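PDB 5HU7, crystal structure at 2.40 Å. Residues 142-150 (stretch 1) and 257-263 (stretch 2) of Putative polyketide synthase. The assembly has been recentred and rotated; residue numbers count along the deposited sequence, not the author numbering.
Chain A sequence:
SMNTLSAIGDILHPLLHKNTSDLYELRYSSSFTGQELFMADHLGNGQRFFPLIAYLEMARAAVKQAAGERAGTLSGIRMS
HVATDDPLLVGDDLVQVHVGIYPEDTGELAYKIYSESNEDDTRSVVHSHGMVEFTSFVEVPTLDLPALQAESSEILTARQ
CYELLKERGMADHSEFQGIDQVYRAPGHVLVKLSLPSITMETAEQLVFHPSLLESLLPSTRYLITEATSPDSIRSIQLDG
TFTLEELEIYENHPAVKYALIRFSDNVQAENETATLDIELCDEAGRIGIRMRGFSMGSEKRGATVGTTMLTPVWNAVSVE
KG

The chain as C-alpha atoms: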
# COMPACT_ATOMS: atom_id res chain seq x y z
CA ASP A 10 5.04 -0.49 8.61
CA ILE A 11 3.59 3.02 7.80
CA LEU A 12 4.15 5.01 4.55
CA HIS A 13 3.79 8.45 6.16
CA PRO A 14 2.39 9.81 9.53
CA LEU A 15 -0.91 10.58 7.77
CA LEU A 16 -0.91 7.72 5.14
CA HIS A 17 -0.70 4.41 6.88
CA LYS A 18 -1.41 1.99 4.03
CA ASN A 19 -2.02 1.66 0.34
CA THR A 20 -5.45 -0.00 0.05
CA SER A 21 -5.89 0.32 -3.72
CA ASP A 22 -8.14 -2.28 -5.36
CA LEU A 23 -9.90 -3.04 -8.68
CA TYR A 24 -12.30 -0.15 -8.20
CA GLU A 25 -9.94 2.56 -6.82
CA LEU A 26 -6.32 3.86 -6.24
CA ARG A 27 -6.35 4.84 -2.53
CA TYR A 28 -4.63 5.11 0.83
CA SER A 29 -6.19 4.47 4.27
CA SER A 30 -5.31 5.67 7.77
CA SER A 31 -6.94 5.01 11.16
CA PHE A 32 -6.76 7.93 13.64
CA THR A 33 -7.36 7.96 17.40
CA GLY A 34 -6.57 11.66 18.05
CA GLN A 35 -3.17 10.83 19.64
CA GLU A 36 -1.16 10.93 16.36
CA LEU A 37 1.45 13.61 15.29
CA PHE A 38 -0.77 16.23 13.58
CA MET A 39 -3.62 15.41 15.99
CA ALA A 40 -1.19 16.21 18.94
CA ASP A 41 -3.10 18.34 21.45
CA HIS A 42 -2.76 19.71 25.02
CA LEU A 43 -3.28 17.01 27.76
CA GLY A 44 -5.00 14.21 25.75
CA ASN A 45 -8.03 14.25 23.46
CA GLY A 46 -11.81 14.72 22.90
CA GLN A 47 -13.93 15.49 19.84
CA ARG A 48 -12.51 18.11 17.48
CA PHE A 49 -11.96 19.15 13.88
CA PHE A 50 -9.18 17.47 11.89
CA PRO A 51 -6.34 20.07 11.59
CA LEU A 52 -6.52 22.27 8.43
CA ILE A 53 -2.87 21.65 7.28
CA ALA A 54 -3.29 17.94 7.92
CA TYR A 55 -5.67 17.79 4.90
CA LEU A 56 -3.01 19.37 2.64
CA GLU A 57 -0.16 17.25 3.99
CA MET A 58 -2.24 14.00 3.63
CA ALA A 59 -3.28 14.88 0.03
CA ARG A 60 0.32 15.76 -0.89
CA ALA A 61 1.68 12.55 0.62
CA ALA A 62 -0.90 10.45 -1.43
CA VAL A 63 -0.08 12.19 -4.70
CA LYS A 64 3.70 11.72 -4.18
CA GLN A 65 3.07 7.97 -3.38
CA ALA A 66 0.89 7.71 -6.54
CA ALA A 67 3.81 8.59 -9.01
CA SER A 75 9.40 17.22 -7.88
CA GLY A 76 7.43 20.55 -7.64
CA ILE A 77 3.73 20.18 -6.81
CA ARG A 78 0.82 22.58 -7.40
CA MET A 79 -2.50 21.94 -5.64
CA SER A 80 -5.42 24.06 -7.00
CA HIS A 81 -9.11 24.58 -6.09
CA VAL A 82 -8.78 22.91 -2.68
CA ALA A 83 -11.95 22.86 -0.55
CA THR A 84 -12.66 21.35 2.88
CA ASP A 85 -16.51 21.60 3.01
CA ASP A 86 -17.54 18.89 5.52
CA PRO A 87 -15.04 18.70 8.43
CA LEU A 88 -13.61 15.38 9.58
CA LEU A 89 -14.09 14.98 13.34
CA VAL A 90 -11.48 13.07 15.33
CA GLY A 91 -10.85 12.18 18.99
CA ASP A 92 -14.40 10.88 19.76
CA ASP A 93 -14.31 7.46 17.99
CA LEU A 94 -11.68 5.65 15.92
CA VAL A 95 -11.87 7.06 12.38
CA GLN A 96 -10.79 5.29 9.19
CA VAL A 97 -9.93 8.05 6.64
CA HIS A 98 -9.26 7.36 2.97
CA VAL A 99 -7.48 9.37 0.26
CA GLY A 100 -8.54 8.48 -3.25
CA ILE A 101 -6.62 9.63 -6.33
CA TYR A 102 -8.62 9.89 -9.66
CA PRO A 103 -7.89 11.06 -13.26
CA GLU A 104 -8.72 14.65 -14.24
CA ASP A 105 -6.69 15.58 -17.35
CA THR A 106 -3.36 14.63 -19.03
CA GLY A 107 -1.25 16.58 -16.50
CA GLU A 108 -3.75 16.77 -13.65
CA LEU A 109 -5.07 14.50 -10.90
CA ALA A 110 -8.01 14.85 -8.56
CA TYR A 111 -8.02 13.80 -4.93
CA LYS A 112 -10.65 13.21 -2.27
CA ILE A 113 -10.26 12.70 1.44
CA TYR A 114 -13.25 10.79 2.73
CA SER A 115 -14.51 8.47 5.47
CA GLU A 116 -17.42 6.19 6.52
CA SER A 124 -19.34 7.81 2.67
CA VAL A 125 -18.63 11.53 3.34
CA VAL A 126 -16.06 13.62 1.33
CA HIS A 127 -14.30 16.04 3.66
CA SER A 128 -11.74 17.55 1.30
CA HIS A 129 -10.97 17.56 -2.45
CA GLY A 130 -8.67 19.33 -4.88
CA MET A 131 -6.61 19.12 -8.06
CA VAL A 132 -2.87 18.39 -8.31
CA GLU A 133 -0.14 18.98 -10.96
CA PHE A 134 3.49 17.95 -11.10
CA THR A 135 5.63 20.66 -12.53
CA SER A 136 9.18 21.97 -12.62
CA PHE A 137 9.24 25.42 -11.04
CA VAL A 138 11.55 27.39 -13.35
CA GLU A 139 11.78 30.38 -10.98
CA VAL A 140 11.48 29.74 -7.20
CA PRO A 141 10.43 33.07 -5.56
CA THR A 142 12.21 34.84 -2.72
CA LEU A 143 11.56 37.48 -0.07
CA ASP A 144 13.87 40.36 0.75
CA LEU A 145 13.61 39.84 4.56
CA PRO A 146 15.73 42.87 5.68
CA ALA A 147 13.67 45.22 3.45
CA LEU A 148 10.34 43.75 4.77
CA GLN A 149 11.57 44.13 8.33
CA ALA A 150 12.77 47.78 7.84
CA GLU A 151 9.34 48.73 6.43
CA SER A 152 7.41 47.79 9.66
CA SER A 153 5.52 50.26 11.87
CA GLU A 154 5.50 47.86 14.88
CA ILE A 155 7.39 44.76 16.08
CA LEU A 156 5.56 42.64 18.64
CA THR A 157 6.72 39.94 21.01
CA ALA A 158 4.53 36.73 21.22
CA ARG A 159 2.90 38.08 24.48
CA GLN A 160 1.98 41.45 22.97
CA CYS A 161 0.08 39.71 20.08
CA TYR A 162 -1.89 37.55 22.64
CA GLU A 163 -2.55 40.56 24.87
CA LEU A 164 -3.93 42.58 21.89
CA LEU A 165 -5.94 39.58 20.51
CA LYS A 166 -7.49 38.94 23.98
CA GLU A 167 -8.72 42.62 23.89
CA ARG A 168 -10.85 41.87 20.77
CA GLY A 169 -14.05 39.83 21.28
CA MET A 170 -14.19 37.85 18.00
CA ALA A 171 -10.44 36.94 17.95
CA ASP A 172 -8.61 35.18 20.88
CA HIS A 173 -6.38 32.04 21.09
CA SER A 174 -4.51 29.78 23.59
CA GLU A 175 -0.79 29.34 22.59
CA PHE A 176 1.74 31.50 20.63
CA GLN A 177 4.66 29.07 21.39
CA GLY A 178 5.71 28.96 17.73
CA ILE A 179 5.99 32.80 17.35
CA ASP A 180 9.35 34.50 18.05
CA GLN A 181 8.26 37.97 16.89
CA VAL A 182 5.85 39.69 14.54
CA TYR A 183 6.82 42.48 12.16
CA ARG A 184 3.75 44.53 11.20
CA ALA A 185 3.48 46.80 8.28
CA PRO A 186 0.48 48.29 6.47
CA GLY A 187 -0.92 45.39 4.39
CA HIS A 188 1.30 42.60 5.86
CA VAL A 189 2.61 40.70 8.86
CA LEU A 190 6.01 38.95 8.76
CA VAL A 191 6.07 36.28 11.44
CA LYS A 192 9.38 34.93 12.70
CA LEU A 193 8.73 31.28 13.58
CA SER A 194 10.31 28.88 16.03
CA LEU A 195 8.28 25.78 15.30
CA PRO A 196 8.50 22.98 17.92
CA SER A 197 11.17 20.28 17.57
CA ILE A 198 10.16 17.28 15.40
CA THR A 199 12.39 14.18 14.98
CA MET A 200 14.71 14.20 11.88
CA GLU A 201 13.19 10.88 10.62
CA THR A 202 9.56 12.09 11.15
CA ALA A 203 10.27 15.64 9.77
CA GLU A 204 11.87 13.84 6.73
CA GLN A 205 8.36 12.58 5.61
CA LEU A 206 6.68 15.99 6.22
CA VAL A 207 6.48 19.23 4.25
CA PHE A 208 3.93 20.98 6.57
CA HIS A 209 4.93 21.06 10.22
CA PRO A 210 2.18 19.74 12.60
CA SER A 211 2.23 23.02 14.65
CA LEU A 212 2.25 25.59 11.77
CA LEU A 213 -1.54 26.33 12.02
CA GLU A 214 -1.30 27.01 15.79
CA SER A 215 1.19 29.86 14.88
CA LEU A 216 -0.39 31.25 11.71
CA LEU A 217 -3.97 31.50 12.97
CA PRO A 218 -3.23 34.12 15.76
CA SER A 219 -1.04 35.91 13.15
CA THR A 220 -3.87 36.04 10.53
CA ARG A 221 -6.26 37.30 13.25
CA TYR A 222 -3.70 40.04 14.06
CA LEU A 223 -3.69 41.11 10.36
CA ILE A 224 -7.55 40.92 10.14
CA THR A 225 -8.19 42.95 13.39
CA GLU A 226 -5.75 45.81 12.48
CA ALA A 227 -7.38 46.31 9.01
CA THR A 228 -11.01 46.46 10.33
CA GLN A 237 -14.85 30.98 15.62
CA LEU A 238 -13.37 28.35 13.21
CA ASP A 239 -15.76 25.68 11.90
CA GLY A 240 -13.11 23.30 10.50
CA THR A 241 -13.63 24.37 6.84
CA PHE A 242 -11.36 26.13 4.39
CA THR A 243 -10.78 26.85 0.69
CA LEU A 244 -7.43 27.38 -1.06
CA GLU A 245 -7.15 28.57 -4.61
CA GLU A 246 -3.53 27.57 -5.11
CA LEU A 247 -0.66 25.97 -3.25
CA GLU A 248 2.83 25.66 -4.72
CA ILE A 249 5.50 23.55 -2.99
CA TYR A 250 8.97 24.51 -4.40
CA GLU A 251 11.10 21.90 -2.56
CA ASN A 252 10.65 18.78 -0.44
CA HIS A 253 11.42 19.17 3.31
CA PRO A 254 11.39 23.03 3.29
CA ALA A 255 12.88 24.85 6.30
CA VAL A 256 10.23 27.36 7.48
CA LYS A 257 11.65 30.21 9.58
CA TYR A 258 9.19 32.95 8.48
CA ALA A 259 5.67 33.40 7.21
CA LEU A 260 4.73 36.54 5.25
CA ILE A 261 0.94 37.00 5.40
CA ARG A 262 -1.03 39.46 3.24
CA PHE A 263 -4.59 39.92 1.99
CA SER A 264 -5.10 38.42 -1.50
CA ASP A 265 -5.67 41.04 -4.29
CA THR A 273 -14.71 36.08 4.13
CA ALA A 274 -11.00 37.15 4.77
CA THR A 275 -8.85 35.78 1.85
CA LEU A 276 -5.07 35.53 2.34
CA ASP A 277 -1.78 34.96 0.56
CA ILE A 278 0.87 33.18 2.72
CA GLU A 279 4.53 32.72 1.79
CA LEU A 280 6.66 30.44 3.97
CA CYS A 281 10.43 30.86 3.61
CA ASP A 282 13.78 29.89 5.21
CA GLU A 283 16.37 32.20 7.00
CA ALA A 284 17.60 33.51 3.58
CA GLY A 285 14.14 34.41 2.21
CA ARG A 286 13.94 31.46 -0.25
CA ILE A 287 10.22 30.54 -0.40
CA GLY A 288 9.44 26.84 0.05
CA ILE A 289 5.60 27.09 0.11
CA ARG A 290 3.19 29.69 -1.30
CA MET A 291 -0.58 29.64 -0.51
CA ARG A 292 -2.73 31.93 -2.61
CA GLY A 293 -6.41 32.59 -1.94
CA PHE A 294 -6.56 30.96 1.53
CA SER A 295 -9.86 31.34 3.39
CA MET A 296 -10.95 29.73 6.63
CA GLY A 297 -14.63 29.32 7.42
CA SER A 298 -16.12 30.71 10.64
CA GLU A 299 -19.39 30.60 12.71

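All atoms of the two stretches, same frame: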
# COMPACT_ATOMS: atom_id res chain seq x y z
N THR A 142 11.48 34.47 -3.93
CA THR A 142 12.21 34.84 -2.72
C THR A 142 11.60 36.07 -2.09
O THR A 142 10.86 36.82 -2.72
CB THR A 142 13.67 35.16 -3.05
OG1 THR A 142 13.67 36.27 -3.94
CG2 THR A 142 14.40 34.00 -3.70
N LEU A 143 11.96 36.30 -0.84
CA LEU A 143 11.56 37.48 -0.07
C LEU A 143 12.81 38.19 0.32
O LEU A 143 13.81 37.55 0.62
CB LEU A 143 10.81 37.06 1.20
CG LEU A 143 9.49 36.33 1.00
CD1 LEU A 143 8.81 36.09 2.33
CD2 LEU A 143 8.54 37.13 0.10
N ASP A 144 12.77 39.52 0.30
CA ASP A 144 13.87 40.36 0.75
C ASP A 144 13.50 40.63 2.23
O ASP A 144 12.71 41.53 2.52
CB ASP A 144 13.93 41.64 -0.10
CG ASP A 144 15.11 42.57 0.19
OD1 ASP A 144 15.95 42.23 1.05
OD2 ASP A 144 15.22 43.61 -0.49
N LEU A 145 13.97 39.77 3.13
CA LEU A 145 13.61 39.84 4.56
C LEU A 145 14.05 41.14 5.22
O LEU A 145 13.20 41.81 5.80
CB LEU A 145 14.10 38.61 5.36
CG LEU A 145 13.51 37.27 4.93
CD1 LEU A 145 14.22 36.13 5.63
CD2 LEU A 145 12.03 37.23 5.15
N PRO A 146 15.32 41.58 5.08
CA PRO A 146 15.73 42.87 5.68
C PRO A 146 14.88 44.06 5.24
O PRO A 146 14.50 44.88 6.08
CB PRO A 146 17.17 43.03 5.20
CG PRO A 146 17.65 41.69 4.94
CD PRO A 146 16.46 40.92 4.41
N ALA A 147 14.54 44.15 3.96
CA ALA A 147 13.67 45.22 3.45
C ALA A 147 12.28 45.14 4.08
O ALA A 147 11.75 46.17 4.49
CB ALA A 147 13.56 45.13 1.94
N LEU A 148 11.68 43.93 4.18
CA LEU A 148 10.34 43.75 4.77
C LEU A 148 10.33 44.16 6.22
O LEU A 148 9.40 44.81 6.67
CB LEU A 148 9.83 42.31 4.61
CG LEU A 148 9.47 41.90 3.17
CD1 LEU A 148 9.37 40.38 3.04
CD2 LEU A 148 8.14 42.53 2.73
N GLN A 149 11.40 43.80 6.93
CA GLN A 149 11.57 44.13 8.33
C GLN A 149 11.76 45.64 8.57
O GLN A 149 11.22 46.16 9.53
CB GLN A 149 12.77 43.37 8.90
CG GLN A 149 12.56 41.86 8.96
CD GLN A 149 13.83 41.13 9.31
OE1 GLN A 149 14.89 41.72 9.54
NE2 GLN A 149 13.76 39.82 9.37
N ALA A 150 12.52 46.33 7.70
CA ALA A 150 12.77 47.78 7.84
C ALA A 150 11.53 48.63 7.58
O ALA A 150 11.43 49.75 8.07
CB ALA A 150 13.88 48.22 6.90
N LYS A 257 11.27 29.31 8.51
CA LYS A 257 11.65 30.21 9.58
C LYS A 257 10.77 31.45 9.64
O LYS A 257 10.66 32.05 10.70
CB LYS A 257 13.12 30.59 9.42
CG LYS A 257 14.06 29.38 9.37
CD LYS A 257 13.84 28.35 10.49
CE LYS A 257 15.09 27.58 10.87
NZ LYS A 257 15.64 26.78 9.74
N TYR A 258 10.07 31.79 8.54
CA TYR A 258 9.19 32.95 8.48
C TYR A 258 7.98 32.67 7.66
O TYR A 258 8.05 31.92 6.69
CB TYR A 258 9.88 34.14 7.77
CG TYR A 258 11.05 34.74 8.51
CD1 TYR A 258 12.33 34.22 8.38
CD2 TYR A 258 10.88 35.86 9.31
CE1 TYR A 258 13.40 34.75 9.07
CE2 TYR A 258 11.95 36.40 10.01
CZ TYR A 258 13.21 35.86 9.88
OH TYR A 258 14.29 36.38 10.56
N ALA A 259 6.91 33.41 7.98
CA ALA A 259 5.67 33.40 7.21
C ALA A 259 5.30 34.85 6.93
O ALA A 259 5.21 35.65 7.85
CB ALA A 259 4.56 32.72 8.00
N LEU A 260 5.18 35.21 5.66
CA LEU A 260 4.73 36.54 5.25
C LEU A 260 3.26 36.38 4.93
O LEU A 260 2.93 35.54 4.11
CB LEU A 260 5.49 37.03 4.03
CG LEU A 260 5.07 38.41 3.48
CD1 LEU A 260 5.37 39.51 4.45
CD2 LEU A 260 5.75 38.69 2.19
N ILE A 261 2.37 37.12 5.60
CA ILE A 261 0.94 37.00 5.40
C ILE A 261 0.43 38.34 4.91
O ILE A 261 0.76 39.38 5.48
CB ILE A 261 0.20 36.58 6.71
CG1 ILE A 261 0.76 35.27 7.31
CG2 ILE A 261 -1.30 36.45 6.46
CD1 ILE A 261 0.63 35.20 8.80
N ARG A 262 -0.42 38.30 3.87
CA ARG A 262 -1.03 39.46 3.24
C ARG A 262 -2.47 39.11 2.90
O ARG A 262 -2.85 37.94 2.87
CB ARG A 262 -0.33 39.75 1.88
CG ARG A 262 1.14 40.16 1.92
CD ARG A 262 1.60 40.42 0.49
NE ARG A 262 3.04 40.67 0.33
CZ ARG A 262 3.67 41.83 0.52
NH1 ARG A 262 3.00 42.89 0.95
NH2 ARG A 262 4.98 41.93 0.31
N PHE A 263 -3.24 40.12 2.52
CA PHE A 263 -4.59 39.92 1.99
C PHE A 263 -4.40 39.68 0.50
O PHE A 263 -3.57 40.35 -0.11
CB PHE A 263 -5.46 41.16 2.14
CG PHE A 263 -5.88 41.40 3.55
CD1 PHE A 263 -6.86 40.60 4.14
CD2 PHE A 263 -5.29 42.41 4.30
CE1 PHE A 263 -7.22 40.80 5.47
CE2 PHE A 263 -5.68 42.64 5.61
CZ PHE A 263 -6.65 41.83 6.19

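This is a small, mainly apolar contact in which leucines in and just before a short helix pack against alternate side chains of a strand, with no hydrogen bond between the two stretches. About 290 Å² is buried, both sides summed. The helix, 145-150, crosses the strand, 258-263, at 54°, and the axes come no closer than 11.7 Å, so side chains fill the gap.

On the strand, the CA-to-CB bonds of Tyr258, Leu260 and Arg262 point toward stretch 1, while that of Ala259 points away. Leu260 receives two leucines. CD2 of Leu260 lies 3.8 Å from CD2 of Leu143, which precedes the helix, and 4.1 Å from CD1 of Leu148. Leu145 covers one face of the Tyr258 ring. CD1 of Leu145 is 3.8 Å from CE1 of Tyr258 and 4.2 Å from the centroid of its ring, an off-centre CH-pi contact.

Two polar side chains also take part. NE2 of Gln149 is 3.7 Å from OH of Tyr258, close enough to touch but not hydrogen bonded. CD2 of Leu148 lies 4.0 Å from NH2 of Arg262, so the arginine adds a little packing at the edge.

The helix turn has its own hydrogen bonds. Asp144 is the N-cap residue, and O of Asp144 accepts from N of Leu148 at 3.1 Å.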